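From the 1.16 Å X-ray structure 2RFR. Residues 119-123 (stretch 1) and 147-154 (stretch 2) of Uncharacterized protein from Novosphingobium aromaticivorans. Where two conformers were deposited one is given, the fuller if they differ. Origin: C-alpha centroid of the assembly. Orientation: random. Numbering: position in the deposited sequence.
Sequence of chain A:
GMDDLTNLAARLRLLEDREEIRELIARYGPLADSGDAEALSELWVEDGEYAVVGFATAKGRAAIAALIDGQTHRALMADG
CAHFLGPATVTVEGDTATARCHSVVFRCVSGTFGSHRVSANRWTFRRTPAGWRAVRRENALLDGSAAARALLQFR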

# COMPACT_ATOMS: atom_id res chain seq x y z
N SER A 119 -11.96 7.12 4.25
CA SER A 119 -11.64 8.53 4.07
C SER A 119 -10.67 8.79 2.97
O SER A 119 -9.83 7.93 2.61
CB SER A 119 -11.04 9.08 5.35
OG SER A 119 -11.94 8.90 6.48
N ALA A 120 -10.75 10.00 2.44
CA ALA A 120 -9.69 10.60 1.62
C ALA A 120 -8.74 11.36 2.47
O ALA A 120 -9.13 11.94 3.50
CB ALA A 120 -10.36 11.55 0.65
N ASN A 121 -7.48 11.44 2.04
CA ASN A 121 -6.49 12.27 2.71
C ASN A 121 -5.65 13.00 1.69
O ASN A 121 -5.22 12.43 0.70
CB ASN A 121 -5.48 11.43 3.53
CG ASN A 121 -6.10 10.58 4.57
OD1 ASN A 121 -6.16 10.96 5.72
ND2 ASN A 121 -6.69 9.45 4.17
N ARG A 122 -5.34 14.24 2.02
CA ARG A 122 -4.34 15.02 1.35
C ARG A 122 -3.33 15.50 2.37
O ARG A 122 -3.69 16.07 3.39
CB ARG A 122 -4.96 16.27 0.69
CG ARG A 122 -3.92 17.02 -0.15
CD ARG A 122 -4.54 18.22 -0.77
NE ARG A 122 -5.36 17.83 -1.87
CZ ARG A 122 -5.28 18.32 -3.09
NH1 ARG A 122 -4.37 19.24 -3.40
NH2 ARG A 122 -6.14 17.91 -4.00
N TRP A 123 -2.06 15.23 2.09
CA TRP A 123 -0.94 15.57 2.97
C TRP A 123 -0.03 16.53 2.24
O TRP A 123 0.20 16.38 1.05
CB TRP A 123 -0.13 14.34 3.26
CG TRP A 123 -0.71 13.20 4.00
CD1 TRP A 123 -1.61 12.28 3.53
CD2 TRP A 123 -0.33 12.75 5.30
NE1 TRP A 123 -1.80 11.32 4.47
CE2 TRP A 123 -1.00 11.54 5.55
CE3 TRP A 123 0.52 13.23 6.27
CZ2 TRP A 123 -0.85 10.84 6.72
CZ3 TRP A 123 0.70 12.52 7.43
CH2 TRP A 123 0.05 11.32 7.63
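Stretch 2 147-154: AARALLQF

A helix packs closely on a β-strand when the strand offers a small side chain, and its last turn can be tied down by a long polar one that reaches its carbonyls. Residues 147-154 laid on the strand 119-123 illustrate both points. The segment is helical from A147 to L152, the end of a longer helix, and runs broadly with the strand: the N-to-C directions differ by 43°, and the axes approach to 6.9 Å. The closest pair in the backbone register is two alanines, with A120 CA 5.2 Å from A148 CA.

A147 does not touch the strand, but A147 O accepts the helical hydrogen bond from L151 N (3.0 Å). A148 makes the first contact: A148 O lies 3.2 Å from A120 CB, and A148 CB is 3.9 Å from the same methyl. R149 points away from the strand. A150 contributes chiefly its carbonyl, with R122 NH2 donating a weak hydrogen bond to A150 O at 3.2 Å.

L151 is the next point of register, with L151 CA 5.4 Å from R122 CA. L151 CB lies 4.1 Å from A120 CB; with chi1 m and chi2 t, L151 CD1 lies 3.7 Å from A120 O and L151 CD2 3.9 Å from R122 CB. L151 O, near the guanidinium plane, accepts hydrogen bonds from both R122 NE (3.1 Å) and R122 NH2 (3.2 Å). Although the CA-to-CB bond of L152 points away, the side chain comes back to place L152 CG 3.6 Å from A120 CB.

At Q153 the chain leaves helical geometry, with psi at 151°, and Q153 O comes within 2.7 Å of R122 NH2. F154, modelled only to CB, makes no contact. The alanine thus seats the helix, while the arginine donates to the carbonyls of A150 and L151 in the last turn of the helix.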

# COMPACT_ATOMS: atom_id res chain seq x y z
N ALA A 147 -16.00 17.29 0.16
CA ALA A 147 -14.61 17.55 0.59
C ALA A 147 -13.74 16.34 0.31
O ALA A 147 -12.56 16.52 -0.05
CB ALA A 147 -14.56 17.92 2.09
N ALA A 148 -14.25 15.12 0.49
CA ALA A 148 -13.40 13.97 0.32
C ALA A 148 -12.96 13.87 -1.14
O ALA A 148 -11.83 13.52 -1.40
CB ALA A 148 -14.11 12.71 0.80
N ARG A 149 -13.90 14.08 -2.07
CA ARG A 149 -13.52 14.04 -3.48
C ARG A 149 -12.51 15.10 -3.83
O ARG A 149 -11.53 14.86 -4.58
CB ARG A 149 -14.75 14.21 -4.38
CG ARG A 149 -15.66 13.00 -4.26
CD ARG A 149 -16.77 13.02 -5.32
NE ARG A 149 -17.65 14.17 -5.13
CZ ARG A 149 -18.68 14.21 -4.29
NH1 ARG A 149 -19.05 13.17 -3.60
NH2 ARG A 149 -19.41 15.32 -4.18
N ALA A 150 -12.66 16.30 -3.27
CA ALA A 150 -11.70 17.38 -3.52
C ALA A 150 -10.33 17.12 -2.99
O ALA A 150 -9.34 17.53 -3.61
CB ALA A 150 -12.26 18.73 -2.95
N LEU A 151 -10.22 16.41 -1.87
CA LEU A 151 -8.92 16.05 -1.33
C LEU A 151 -8.16 15.17 -2.29
O LEU A 151 -6.94 15.25 -2.35
CB LEU A 151 -9.07 15.39 0.04
CG LEU A 151 -9.57 16.27 1.16
CD1 LEU A 151 -9.74 15.47 2.41
CD2 LEU A 151 -8.61 17.49 1.42
N LEU A 152 -8.84 14.28 -3.01
CA LEU A 152 -8.22 13.35 -3.93
C LEU A 152 -7.86 13.94 -5.26
O LEU A 152 -7.06 13.39 -5.98
CB LEU A 152 -9.10 12.11 -4.10
CG LEU A 152 -9.30 11.30 -2.83
CD1 LEU A 152 -10.30 10.17 -3.07
CD2 LEU A 152 -7.98 10.77 -2.23
N GLN A 153 -8.52 15.03 -5.60
CA GLN A 153 -8.43 15.45 -6.97
C GLN A 153 -7.06 16.04 -7.21
O GLN A 153 -6.36 16.58 -6.29
CB GLN A 153 -9.55 16.43 -7.27
CG GLN A 153 -9.19 17.76 -6.84
CD GLN A 153 -10.38 18.70 -6.99
OE1 GLN A 153 -11.51 18.23 -7.18
NE2 GLN A 153 -10.15 20.00 -6.88
N PHE A 154 -6.63 15.91 -8.46
CA PHE A 154 -5.37 16.56 -8.90
C PHE A 154 -5.69 17.94 -9.49
O PHE A 154 -4.78 18.82 -9.45
CB PHE A 154 -4.61 15.70 -9.93